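PDB 7L7W: probable disease resistance protein At5g66900 from Arabidopsis thaliana, which probably acts as a helper immune receptor whose N-terminal RPW8-type helical domain takes part in forming calcium-permeable cation channels linked to plant cell death. Local coordinates for residues A[24-28]-A[48-52]; A[61-66]-A[122-127]; A[71-75]-A[113-117]; A[78-82]-A[106-111]. The protein carries 2 engineered substitutions. All coordinates share one frame; numbering follows the deposited sequence.

Contact 1: A[24-28]-A[48-52]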
loop_
_atom_site.group_PDB
_atom_site.type_symbol
_atom_site.label_atom_id
_atom_site.label_comp_id
_atom_site.label_asym_id
_atom_site.label_seq_id
_atom_site.Cartn_x
_atom_site.Cartn_y
_atom_site.Cartn_z
ATOM N N LEU A 24 -3.016 -21.033 -20.783
ATOM C CA LEU A 24 -2.409 -19.705 -20.795
ATOM C C LEU A 24 -3.446 -18.605 -21.022
ATOM O O LEU A 24 -3.332 -17.513 -20.447
ATOM C CB LEU A 24 -1.318 -19.629 -21.859
ATOM C CG LEU A 24 -0.536 -18.315 -21.805
ATOM C CD1 LEU A 24 0.067 -18.071 -20.396
ATOM C CD2 LEU A 24 0.540 -18.325 -22.871
ATOM N N LYS A 25 -4.450 -18.858 -21.865
ATOM C CA LYS A 25 -5.479 -17.856 -22.085
ATOM C C LYS A 25 -6.258 -17.589 -20.807
ATOM O O LYS A 25 -6.666 -16.442 -20.550
ATOM C CB LYS A 25 -6.422 -18.295 -23.209
ATOM C CG LYS A 25 -7.444 -17.229 -23.639
ATOM C CD LYS A 25 -6.929 -16.378 -24.801
ATOM C CE LYS A 25 -7.537 -14.983 -24.778
ATOM N NZ LYS A 25 -6.762 -14.083 -25.674
ATOM N N VAL A 26 -6.467 -18.626 -19.990
ATOM C CA VAL A 26 -7.149 -18.394 -18.716
ATOM C C VAL A 26 -6.351 -17.416 -17.859
ATOM O O VAL A 26 -6.895 -16.452 -17.298
ATOM C CB VAL A 26 -7.383 -19.713 -17.964
ATOM C CG1 VAL A 26 -7.815 -19.406 -16.530
ATOM C CG2 VAL A 26 -8.419 -20.562 -18.669
ATOM N N VAL A 27 -5.041 -17.654 -17.754
ATOM C CA VAL A 27 -4.192 -16.827 -16.905
ATOM C C VAL A 27 -4.143 -15.393 -17.434
ATOM O O VAL A 27 -4.099 -14.429 -16.653
ATOM C CB VAL A 27 -2.793 -17.470 -16.788
ATOM C CG1 VAL A 27 -1.843 -16.616 -15.939
ATOM C CG2 VAL A 27 -2.909 -18.869 -16.178
ATOM N N ILE A 28 -4.185 -15.230 -18.763
ATOM C CA ILE A 28 -4.188 -13.883 -19.326
ATOM C C ILE A 28 -5.483 -13.171 -18.975
ATOM O O ILE A 28 -5.473 -12.024 -18.496
ATOM C CB ILE A 28 -3.968 -13.913 -20.846
ATOM C CG1 ILE A 28 -2.593 -14.469 -21.173
ATOM C CG2 ILE A 28 -4.040 -12.506 -21.414
ATOM C CD1 ILE A 28 -2.404 -14.704 -22.672
ATOM N N MET A 48 3.001 -12.743 -21.589
ATOM C CA MET A 48 2.172 -13.914 -21.854
ATOM C C MET A 48 1.530 -13.860 -23.240
ATOM O O MET A 48 1.285 -14.904 -23.849
ATOM C CB MET A 48 1.093 -14.049 -20.771
ATOM C CG MET A 48 1.631 -14.528 -19.412
ATOM S SD MET A 48 0.359 -14.893 -18.155
ATOM C CE MET A 48 -0.405 -13.285 -17.879
ATOM N N GLU A 49 1.268 -12.668 -23.766
ATOM C CA GLU A 49 0.703 -12.573 -25.100
ATOM C C GLU A 49 1.762 -12.810 -26.164
ATOM O O GLU A 49 1.432 -13.297 -27.253
ATOM C CB GLU A 49 0.002 -11.223 -25.272
ATOM C CG GLU A 49 -1.373 -11.223 -24.594
ATOM C CD GLU A 49 -2.130 -9.904 -24.694
ATOM O OE1 GLU A 49 -1.505 -8.816 -24.561
ATOM O OE2 GLU A 49 -3.371 -9.965 -24.878
ATOM N N ILE A 50 3.024 -12.484 -25.863
ATOM C CA ILE A 50 4.131 -12.937 -26.712
ATOM C C ILE A 50 4.210 -14.462 -26.716
ATOM O O ILE A 50 4.374 -15.100 -27.763
ATOM C CB ILE A 50 5.464 -12.342 -26.232
ATOM C CG1 ILE A 50 5.514 -10.833 -26.420
ATOM C CG2 ILE A 50 6.642 -13.042 -26.918
ATOM C CD1 ILE A 50 6.672 -10.208 -25.641
ATOM N N LEU A 51 4.148 -15.064 -25.528
ATOM C CA LEU A 51 4.303 -16.509 -25.418
ATOM C C LEU A 51 3.106 -17.278 -25.982
ATOM O O LEU A 51 3.254 -18.450 -26.337
ATOM C CB LEU A 51 4.543 -16.876 -23.951
ATOM C CG LEU A 51 4.386 -18.327 -23.492
ATOM C CD1 LEU A 51 5.652 -19.129 -23.816
ATOM C CD2 LEU A 51 4.051 -18.396 -22.001
ATOM N N PHE A 52 1.940 -16.638 -26.088
ATOM C CA PHE A 52 0.711 -17.348 -26.442
ATOM C C PHE A 52 0.731 -18.029 -27.815
ATOM O O PHE A 52 0.252 -19.173 -27.918
ATOM C CB PHE A 52 -0.473 -16.378 -26.329
ATOM C CG PHE A 52 -1.783 -17.025 -26.576
ATOM C CD1 PHE A 52 -2.355 -17.832 -25.612
ATOM C CD2 PHE A 52 -2.433 -16.864 -27.787
ATOM C CE1 PHE A 52 -3.571 -18.460 -25.839
ATOM C CE2 PHE A 52 -3.653 -17.485 -28.023
ATOM C CZ PHE A 52 -4.224 -18.285 -27.045
#
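The Phe52 ring meets Leu24 and Lys25 of the facing helix. Leu24 CD2 meets it at the edge, near the ring plane, 4.0 Å from Phe52 CD1. Above one face the Lys25 ammonium stands 17° off the ring normal, but with NZ 5.3 Å from the Phe52 centroid this is at most a weak cation-pi attraction. The aliphatic part of Lys25 does more: CB comes to 3.9 Å from Phe52 CE1, and CD lies close to CZ. The nearest atom of the Lys25 side chain is also about 3 Å from a bound nickel ion. Phe52 reaches across because its CG is anti to the backbone N (chi1 -176°). Deeper in, Met48 is the other filler. Its thioether crosses Val27 at roughly a right angle, SD 3.6 Å from Val27 CG1, while the Met48 and Ile28 side chains run past each other in opposite directions, CB against CG1. Leu24 splits its two methyls, CD1 toward the Met48 sulfur and CD2 3.6 Å from Leu51 CD2. Glu49 keeps to the margin, its carboxylate paired with Lys32. Met48 and Leu51 also touch Met111, and Val27 touches Ala82, so this antiparallel pair supplies one wall of the hydrophobic core of a four-helix bundle.

Contact 2: A[61-66]-A[122-127]; sequences MQKELD and LQHRNQ
Leu65 and Gln123 bring the two backbones nearest, CA atoms 5.2 Å apart, where the loop leaving helix 38-60 at Met61 is laid against helix 119-127. A single hydrogen bond spans the gap: Asn126 ND2 donates to Glu64 O at 2.8 Å, with a fairly straight N-H...O angle of 159°. The oxygen lies near the Asn126 amide plane, yet the donor stands above the Glu64 carbonyl plane, 50° out of it. With CG anti to the backbone N (chi1 -167°), Asn126 sends its amide out toward the loop, where ND2 can take a main-chain oxygen; its OD1 faces Asp66 OD2, a pair of acceptors that does not bond. The loop has its own internal tie, Leu65 N to Met61 O at 3.1 Å.

In the RPW8-type domain this contact lies at one end of the helical bundle, where the connection between helices 38-60 and 70-88 is covered by the short last helix of this construct, 119-127. Apolar packing there centres on Leu65, whose CD2 sits 3.8 Å from Leu122 CB and equally close to Gln123 CB. Leu122 itself continues inward to Glu71 and Leu72. Gln123 extends beyond CG alongside Glu64, the two side chains pointing the same way with amide and carboxylate planes well turned from each other; its carbonyl oxygen packs against Glu64 CB and CG. The Met61 methyl also comes across, at about a right angle, CE 3.6 Å from Gln123 NE2. Arg125, on another side of the helix, pairs with Glu71.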
loop_
_atom_site.group_PDB
_atom_site.type_symbol
_atom_site.label_atom_id
_atom_site.label_comp_id
_atom_site.label_asym_id
_atom_site.label_seq_id
_atom_site.Cartn_x
_atom_site.Cartn_y
_atom_site.Cartn_z
ATOM N N MET A 61 1.284 -29.258 -32.513
ATOM C CA MET A 61 2.250 -30.321 -32.739
ATOM C C MET A 61 2.146 -31.440 -31.722
ATOM O O MET A 61 3.170 -32.024 -31.354
ATOM C CB MET A 61 3.665 -29.757 -32.725
ATOM C CG MET A 61 3.929 -28.679 -33.739
ATOM S SD MET A 61 5.597 -28.027 -33.498
ATOM C CE MET A 61 6.558 -29.538 -33.415
ATOM N N GLN A 62 0.939 -31.779 -31.273
ATOM C CA GLN A 62 0.814 -32.741 -30.182
ATOM C C GLN A 62 1.293 -34.135 -30.572
ATOM O O GLN A 62 1.649 -34.926 -29.689
ATOM C CB GLN A 62 -0.635 -32.794 -29.700
ATOM C CG GLN A 62 -0.800 -33.232 -28.246
ATOM C CD GLN A 62 -2.214 -32.996 -27.720
ATOM O OE1 GLN A 62 -2.910 -32.065 -28.151
ATOM N NE2 GLN A 62 -2.642 -33.840 -26.782
ATOM N N LYS A 63 1.318 -34.448 -31.870
ATOM C CA LYS A 63 1.829 -35.739 -32.327
ATOM C C LYS A 63 3.359 -35.771 -32.332
ATOM O O LYS A 63 3.974 -36.660 -31.731
ATOM C CB LYS A 63 1.275 -36.059 -33.721
ATOM C CG LYS A 63 1.711 -37.431 -34.241
ATOM C CD LYS A 63 0.520 -38.334 -34.554
ATOM C CE LYS A 63 0.960 -39.610 -35.254
ATOM N NZ LYS A 63 1.484 -39.344 -36.620
ATOM N N GLU A 64 3.985 -34.803 -33.011
ATOM C CA GLU A 64 5.437 -34.763 -33.159
ATOM C C GLU A 64 6.171 -34.570 -31.841
ATOM O O GLU A 64 7.340 -34.959 -31.736
ATOM C CB GLU A 64 5.835 -33.643 -34.119
ATOM C CG GLU A 64 5.279 -33.810 -35.518
ATOM C CD GLU A 64 3.900 -33.185 -35.681
ATOM O OE1 GLU A 64 3.022 -33.455 -34.830
ATOM O OE2 GLU A 64 3.689 -32.429 -36.661
ATOM N N LEU A 65 5.535 -33.955 -30.851
ATOM C CA LEU A 65 6.130 -33.780 -29.537
ATOM C C LEU A 65 5.424 -34.677 -28.536
ATOM O O LEU A 65 4.264 -35.053 -28.722
ATOM C CB LEU A 65 6.038 -32.324 -29.061
ATOM C CG LEU A 65 6.480 -31.202 -30.001
ATOM C CD1 LEU A 65 5.743 -29.917 -29.679
ATOM C CD2 LEU A 65 7.976 -30.985 -29.907
ATOM N N ASP A 66 6.134 -35.029 -27.478
ATOM C CA ASP A 66 5.501 -35.535 -26.273
ATOM C C ASP A 66 5.700 -34.496 -25.179
ATOM O O ASP A 66 6.820 -34.006 -24.961
ATOM C CB ASP A 66 6.064 -36.892 -25.843
ATOM C CG ASP A 66 7.329 -36.761 -25.020
ATOM O OD1 ASP A 66 7.341 -37.162 -23.832
ATOM O OD2 ASP A 66 8.315 -36.239 -25.572
ATOM N N LEU A 122 13.343 -29.749 -30.590
ATOM C CA LEU A 122 12.489 -30.469 -29.653
ATOM C C LEU A 122 11.887 -31.703 -30.308
ATOM O O LEU A 122 12.071 -32.836 -29.834
ATOM C CB LEU A 122 11.386 -29.542 -29.146
ATOM C CG LEU A 122 10.963 -29.732 -27.700
ATOM C CD1 LEU A 122 12.147 -29.467 -26.787
ATOM C CD2 LEU A 122 9.790 -28.804 -27.398
ATOM N N GLN A 123 11.167 -31.502 -31.419
ATOM C CA GLN A 123 10.567 -32.649 -32.093
ATOM C C GLN A 123 11.633 -33.563 -32.690
ATOM O O GLN A 123 11.422 -34.778 -32.766
ATOM C CB GLN A 123 9.552 -32.187 -33.147
ATOM C CG GLN A 123 10.061 -31.968 -34.548
ATOM C CD GLN A 123 8.923 -32.007 -35.559
ATOM O OE1 GLN A 123 8.368 -33.069 -35.836
ATOM N NE2 GLN A 123 8.548 -30.844 -36.085
ATOM N N HIS A 124 12.799 -33.022 -33.060
ATOM C CA HIS A 124 13.896 -33.879 -33.488
ATOM C C HIS A 124 14.293 -34.836 -32.380
ATOM O O HIS A 124 14.317 -36.058 -32.580
ATOM C CB HIS A 124 15.101 -33.042 -33.919
ATOM C CG HIS A 124 16.359 -33.842 -34.082
ATOM N ND1 HIS A 124 16.550 -34.726 -35.125
ATOM C CD2 HIS A 124 17.481 -33.906 -33.323
ATOM C CE1 HIS A 124 17.738 -35.294 -35.002
ATOM N NE2 HIS A 124 18.326 -34.810 -33.920
ATOM N N ARG A 125 14.610 -34.299 -31.193
ATOM C CA ARG A 125 14.998 -35.161 -30.081
ATOM C C ARG A 125 13.875 -36.113 -29.704
ATOM O O ARG A 125 14.136 -37.146 -29.078
ATOM C CB ARG A 125 15.429 -34.325 -28.868
ATOM C CG ARG A 125 16.737 -33.562 -29.086
ATOM C CD ARG A 125 17.327 -32.986 -27.798
ATOM N NE ARG A 125 16.454 -31.999 -27.160
ATOM C CZ ARG A 125 16.486 -30.688 -27.410
ATOM N NH1 ARG A 125 17.345 -30.199 -28.299
ATOM N NH2 ARG A 125 15.650 -29.858 -26.787
ATOM N N ASN A 126 12.634 -35.806 -30.100
ATOM C CA ASN A 126 11.548 -36.754 -29.854
ATOM C C ASN A 126 11.391 -37.839 -30.928
ATOM O O ASN A 126 10.883 -38.925 -30.618
ATOM C CB ASN A 126 10.218 -36.017 -29.708
ATOM C CG ASN A 126 9.132 -36.910 -29.152
ATOM O OD1 ASN A 126 9.330 -37.571 -28.132
ATOM N ND2 ASN A 126 7.988 -36.959 -29.835
ATOM N N GLN A 127 11.781 -37.586 -32.182
ATOM C CA GLN A 127 11.574 -38.589 -33.231
ATOM C C GLN A 127 12.660 -39.661 -33.239
ATOM O O GLN A 127 12.419 -40.787 -33.692
ATOM C CB GLN A 127 11.514 -37.928 -34.612
ATOM C CG GLN A 127 10.224 -37.184 -34.916
ATOM C CD GLN A 127 10.429 -36.080 -35.943
ATOM O OE1 GLN A 127 11.567 -35.733 -36.281
ATOM N NE2 GLN A 127 9.325 -35.517 -36.442
#

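Contact 3: A[71-75]-A[113-117]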
loop_
_atom_site.group_PDB
_atom_site.type_symbol
_atom_site.label_atom_id
_atom_site.label_comp_id
_atom_site.label_asym_id
_atom_site.label_seq_id
_atom_site.Cartn_x
_atom_site.Cartn_y
_atom_site.Cartn_z
ATOM N N GLU A 71 11.668 -29.632 -21.043
ATOM C CA GLU A 71 11.307 -28.289 -21.473
ATOM C C GLU A 71 9.801 -28.068 -21.373
ATOM O O GLU A 71 9.357 -27.052 -20.834
ATOM C CB GLU A 71 11.813 -28.040 -22.892
ATOM C CG GLU A 71 13.334 -28.190 -23.042
ATOM C CD GLU A 71 13.766 -29.587 -23.533
ATOM O OE1 GLU A 71 13.036 -30.579 -23.283
ATOM O OE2 GLU A 71 14.842 -29.690 -24.172
ATOM N N LEU A 72 8.995 -29.027 -21.836
ATOM C CA LEU A 72 7.545 -28.835 -21.796
ATOM C C LEU A 72 6.976 -29.020 -20.386
ATOM O O LEU A 72 5.967 -28.393 -20.027
ATOM C CB LEU A 72 6.882 -29.776 -22.802
ATOM C CG LEU A 72 7.385 -29.452 -24.217
ATOM C CD1 LEU A 72 6.583 -30.152 -25.316
ATOM C CD2 LEU A 72 7.385 -27.937 -24.451
ATOM N N LYS A 73 7.626 -29.838 -19.561
ATOM C CA LYS A 73 7.225 -29.911 -18.167
ATOM C C LYS A 73 7.527 -28.597 -17.450
ATOM O O LYS A 73 6.734 -28.150 -16.609
ATOM C CB LYS A 73 7.904 -31.112 -17.496
ATOM C CG LYS A 73 7.137 -31.666 -16.297
ATOM C CD LYS A 73 5.964 -32.566 -16.732
ATOM C CE LYS A 73 4.906 -32.663 -15.615
ATOM N NZ LYS A 73 3.811 -31.632 -15.721
ATOM N N GLU A 74 8.625 -27.923 -17.812
ATOM C CA GLU A 74 8.886 -26.624 -17.203
ATOM C C GLU A 74 7.985 -25.531 -17.776
ATOM O O GLU A 74 7.696 -24.553 -17.083
ATOM C CB GLU A 74 10.358 -26.240 -17.357
ATOM C CG GLU A 74 10.676 -25.465 -18.630
ATOM C CD GLU A 74 12.068 -24.850 -18.619
ATOM O OE1 GLU A 74 12.871 -25.219 -17.719
ATOM O OE2 GLU A 74 12.353 -24.009 -19.517
ATOM N N LEU A 75 7.527 -25.670 -19.021
ATOM C CA LEU A 75 6.508 -24.756 -19.528
ATOM C C LEU A 75 5.229 -24.880 -18.711
ATOM O O LEU A 75 4.639 -23.868 -18.291
ATOM C CB LEU A 75 6.218 -25.037 -21.001
ATOM C CG LEU A 75 5.146 -24.142 -21.630
ATOM C CD1 LEU A 75 5.576 -22.679 -21.563
ATOM C CD2 LEU A 75 4.803 -24.551 -23.077
ATOM N N LYS A 113 12.436 -16.239 -21.483
ATOM C CA LYS A 113 13.512 -17.116 -21.936
ATOM C C LYS A 113 12.946 -18.333 -22.653
ATOM O O LYS A 113 13.507 -18.782 -23.659
ATOM C CB LYS A 113 14.409 -17.551 -20.776
ATOM C CG LYS A 113 15.658 -18.289 -21.273
ATOM C CD LYS A 113 16.129 -19.380 -20.311
ATOM C CE LYS A 113 15.078 -20.481 -20.139
ATOM N NZ LYS A 113 15.390 -21.730 -20.903
ATOM N N PHE A 114 11.798 -18.825 -22.195
ATOM C CA PHE A 114 11.186 -19.962 -22.854
ATOM C C PHE A 114 10.823 -19.642 -24.297
ATOM O O PHE A 114 10.842 -20.532 -25.150
ATOM C CB PHE A 114 9.954 -20.405 -22.082
ATOM C CG PHE A 114 9.401 -21.687 -22.566
ATOM C CD1 PHE A 114 9.779 -22.878 -21.966
ATOM C CD2 PHE A 114 8.531 -21.719 -23.650
ATOM C CE1 PHE A 114 9.286 -24.088 -22.433
ATOM C CE2 PHE A 114 8.035 -22.929 -24.132
ATOM C CZ PHE A 114 8.413 -24.117 -23.518
ATOM N N CYS A 115 10.502 -18.385 -24.593
ATOM C CA CYS A 115 10.155 -18.012 -25.959
ATOM C C CYS A 115 11.334 -18.106 -26.925
ATOM O O CYS A 115 11.151 -17.805 -28.107
ATOM C CB CYS A 115 9.581 -16.598 -25.972
ATOM S SG CYS A 115 7.939 -16.452 -25.202
ATOM N N GLN A 116 12.524 -18.498 -26.455
ATOM C CA GLN A 116 13.659 -18.812 -27.317
ATOM C C GLN A 116 13.814 -20.318 -27.540
ATOM O O GLN A 116 14.913 -20.794 -27.854
ATOM C CB GLN A 116 14.956 -18.238 -26.735
ATOM C CG GLN A 116 14.840 -16.840 -26.132
ATOM C CD GLN A 116 14.420 -15.788 -27.151
ATOM O OE1 GLN A 116 14.914 -15.776 -28.284
ATOM N NE2 GLN A 116 13.517 -14.889 -26.747
ATOM N N ILE A 117 12.747 -21.073 -27.358
ATOM C CA ILE A 117 12.811 -22.515 -27.509
ATOM C C ILE A 117 12.907 -22.858 -28.992
ATOM O O ILE A 117 12.234 -22.254 -29.837
ATOM C CB ILE A 117 11.586 -23.162 -26.837
ATOM C CG1 ILE A 117 11.696 -24.692 -26.845
ATOM C CG2 ILE A 117 10.286 -22.666 -27.464
ATOM C CD1 ILE A 117 12.275 -25.252 -25.572
#
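Leu75 covers one face of the Phe114 ring, and the first torsions of both residues make that possible. The leucine CG is anti to the backbone N (chi1 179°), which swings CD1 over the aromatic face, 3.6 Å from the Phe114 centroid in a CH-pi contact and offset toward the rim. Leu75 CB, meanwhile, sits 3.5 Å from Phe114 CZ, and the two side chains cross almost squarely. Phe114 extends likewise, CG anti to its own N (chi1 -171°), which carries the ring across to helix 70-88. Around its edge come a backbone oxygen, Glu71 O, the methyl Leu72 CD2 and the carboxylate oxygen Glu74 OE2.

Phe114 is the last residue of helix 97-114 and opens a type I beta turn ending at Ile117, so the Phe114 ring belongs to the end of a bundle helix, packed also on Leu51 and Leu54 of helix 38-60. The turn brings Ile117 back toward helix 70-88, with CD1 3.9 Å from Glu71 CB. Glu71 bends at chi2 and directs its carboxylate to Arg125. Glu74 takes a less common chi1 of 90°, which carries OE2 to the ring edge and within 4.0 Å of Lys113 NZ, an attraction beyond salt-bridge range.

Contact 4: A[78-82]-A[106-111]. With NI (nickel (II) ion), chain B.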
loop_
_atom_site.group_PDB
_atom_site.type_symbol
_atom_site.label_atom_id
_atom_site.label_comp_id
_atom_site.label_asym_id
_atom_site.label_seq_id
_atom_site.Cartn_x
_atom_site.Cartn_y
_atom_site.Cartn_z
ATOM N N THR A 78 5.859 -23.198 -15.294
ATOM C CA THR A 78 5.930 -21.743 -15.284
ATOM C C THR A 78 4.551 -21.129 -15.482
ATOM O O THR A 78 4.179 -20.178 -14.769
ATOM C CB THR A 78 6.916 -21.251 -16.340
ATOM O OG1 THR A 78 6.727 -22.000 -17.535
ATOM C CG2 THR A 78 8.335 -21.564 -15.899
ATOM N N ILE A 79 3.761 -21.685 -16.409
ATOM C CA ILE A 79 2.393 -21.198 -16.574
ATOM C C ILE A 79 1.589 -21.438 -15.300
ATOM O O ILE A 79 0.728 -20.628 -14.934
ATOM C CB ILE A 79 1.744 -21.860 -17.801
ATOM C CG1 ILE A 79 2.476 -21.441 -19.074
ATOM C CG2 ILE A 79 0.292 -21.469 -17.921
ATOM C CD1 ILE A 79 2.083 -22.256 -20.329
ATOM N N GLU A 80 1.891 -22.518 -14.566
ATOM C CA GLU A 80 1.160 -22.772 -13.327
ATOM C C GLU A 80 1.602 -21.848 -12.199
ATOM O O GLU A 80 0.783 -21.497 -11.337
ATOM C CB GLU A 80 1.299 -24.229 -12.916
ATOM C CG GLU A 80 0.177 -25.083 -13.476
ATOM C CD GLU A 80 -1.200 -24.651 -12.987
ATOM O OE1 GLU A 80 -1.804 -23.758 -13.630
ATOM O OE2 GLU A 80 -1.683 -25.217 -11.975
ATOM N N ARG A 81 2.869 -21.422 -12.184
ATOM C CA ARG A 81 3.248 -20.377 -11.232
ATOM C C ARG A 81 2.523 -19.067 -11.538
ATOM O O ARG A 81 2.036 -18.389 -10.622
ATOM C CB ARG A 81 4.756 -20.181 -11.244
ATOM C CG ARG A 81 5.493 -21.361 -10.597
ATOM C CD ARG A 81 6.896 -21.504 -11.137
ATOM N NE ARG A 81 7.609 -20.234 -11.062
ATOM C CZ ARG A 81 8.627 -19.898 -11.852
ATOM N NH1 ARG A 81 9.054 -20.745 -12.795
ATOM N NH2 ARG A 81 9.211 -18.708 -11.702
ATOM N N ALA A 82 2.417 -18.699 -12.824
ATOM C CA ALA A 82 1.624 -17.515 -13.146
ATOM C C ALA A 82 0.184 -17.685 -12.674
ATOM O O ALA A 82 -0.404 -16.757 -12.107
ATOM C CB ALA A 82 1.670 -17.208 -14.642
ATOM N N ARG A 106 10.017 -12.563 -11.787
ATOM C CA ARG A 106 10.795 -13.715 -12.192
ATOM C C ARG A 106 9.963 -14.648 -13.054
ATOM O O ARG A 106 10.483 -15.212 -14.027
ATOM C CB ARG A 106 11.411 -14.453 -11.011
ATOM C CG ARG A 106 12.725 -14.948 -11.520
ATOM C CD ARG A 106 13.739 -15.390 -10.518
ATOM N NE ARG A 106 14.740 -16.166 -11.247
ATOM C CZ ARG A 106 14.517 -17.357 -11.813
ATOM N NH1 ARG A 106 13.325 -17.948 -11.724
ATOM N NH2 ARG A 106 15.498 -17.968 -12.469
ATOM N N ILE A 107 8.655 -14.760 -12.775
ATOM C CA ILE A 107 7.809 -15.531 -13.685
ATOM C C ILE A 107 7.936 -14.961 -15.084
ATOM O O ILE A 107 8.255 -15.675 -16.043
ATOM C CB ILE A 107 6.348 -15.532 -13.211
ATOM C CG1 ILE A 107 6.244 -16.211 -11.836
ATOM C CG2 ILE A 107 5.459 -16.200 -14.253
ATOM C CD1 ILE A 107 4.833 -16.288 -11.295
ATOM N N ASN A 108 7.806 -13.636 -15.182
ATOM C CA ASN A 108 7.974 -12.922 -16.440
ATOM C C ASN A 108 9.276 -13.328 -17.116
ATOM O O ASN A 108 9.273 -13.790 -18.268
ATOM C CB ASN A 108 7.939 -11.417 -16.156
ATOM C CG ASN A 108 7.823 -10.582 -17.396
ATOM O OD1 ASN A 108 6.724 -10.168 -17.765
ATOM N ND2 ASN A 108 8.955 -10.291 -18.031
ATOM N N LYS A 109 10.400 -13.241 -16.383
ATOM C CA LYS A 109 11.675 -13.504 -17.041
ATOM C C LYS A 109 11.692 -14.927 -17.582
ATOM O O LYS A 109 12.047 -15.149 -18.748
ATOM C CB LYS A 109 12.860 -13.248 -16.098
ATOM C CG LYS A 109 14.241 -13.608 -16.719
ATOM C CD LYS A 109 14.255 -13.318 -18.257
ATOM C CE LYS A 109 15.497 -13.785 -19.018
ATOM N NZ LYS A 109 15.161 -13.865 -20.474
ATOM N N ASP A 110 11.202 -15.881 -16.787
ATOM C CA ASP A 110 11.235 -17.274 -17.211
ATOM C C ASP A 110 10.458 -17.443 -18.510
ATOM O O ASP A 110 10.974 -18.010 -19.489
ATOM C CB ASP A 110 10.687 -18.163 -16.094
ATOM C CG ASP A 110 11.608 -18.200 -14.870
ATOM O OD1 ASP A 110 12.684 -17.558 -14.914
ATOM O OD2 ASP A 110 11.258 -18.852 -13.857
ATOM N N MET A 111 9.254 -16.853 -18.570
ATOM C CA MET A 111 8.438 -16.999 -19.766
ATOM C C MET A 111 9.191 -16.475 -20.974
ATOM O O MET A 111 9.282 -17.155 -22.007
ATOM C CB MET A 111 7.105 -16.276 -19.591
ATOM C CG MET A 111 6.067 -17.096 -18.853
ATOM S SD MET A 111 4.569 -16.175 -18.465
ATOM C CE MET A 111 3.530 -17.488 -17.814
HETATM NI NI NI B . -3.597 -23.547 -12.300
#
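Arg81 and Asp110 both set out with CG anti to the carbonyl carbon, and their charged ends meet between the helices. Arg81 starts at chi1 -71° and bends at chi3 (51°), so that its guanidinium arrives end-on at Asp110. Both terminal nitrogens settle on one oxygen: NH2 lies 3.0 Å and NH1 3.1 Å from Asp110 OD2, which stays in the guanidinium plane at its edge. The carboxylate is turned 68° against that plane; NH1 uses the anti lone pair of OD2, whereas NH2 comes from above the carboxylate. One turn earlier in the same helix, Arg106 NH1 adds a salt bridge to OD2 at 3.1 Å, making a network in which two arginines share one carboxylate oxygen and probably stabilise its negative charge.

Beneath this polar rim the interface is apolar. Met111, extended beyond CG, carries CE to 3.7 Å from Ala82 CB and near Ile79, while Ile107 CG2 rests 3.9 Å from Ala82 CB. Thr78 directs its hydroxyl to Glu74 O and Leu75 O in its own helix. Glu80, directed away, chelates a nickel ion with both carboxylate oxygens, joined by Asp83. The two antiparallel helices complete the bundle with their neighbours: Ile79 and Ala82 pack on Leu23 and Val27 of helix 20-32, and Met111 reaches Thr47, Met48 and Leu51 of helix 38-60.

In the fold
Contacts 1 and 4 are the buried pair, each joining two antiparallel helices of the bundle, and they meet directly: Met48 CG lies 3.5 Å from Met111 SD. Contact 1 is almost wholly apolar, whereas contact 4 adds a salt-bridge network at its rim. Contact 3 uses the same two helices as contact 4, toward the start of helix 70-88 and the end of helix 97-114, but substitutes an aromatic ring and a turn for helix-on-helix packing; through Leu51 it also adjoins contact 1. Contact 2, centred about 19 Å from the chain centre, is partly exposed and relies on one Asn126 amide bonded to a loop carbonyl, together with packing round Leu65. The Arg125-Glu71 salt bridge links it to contact 3.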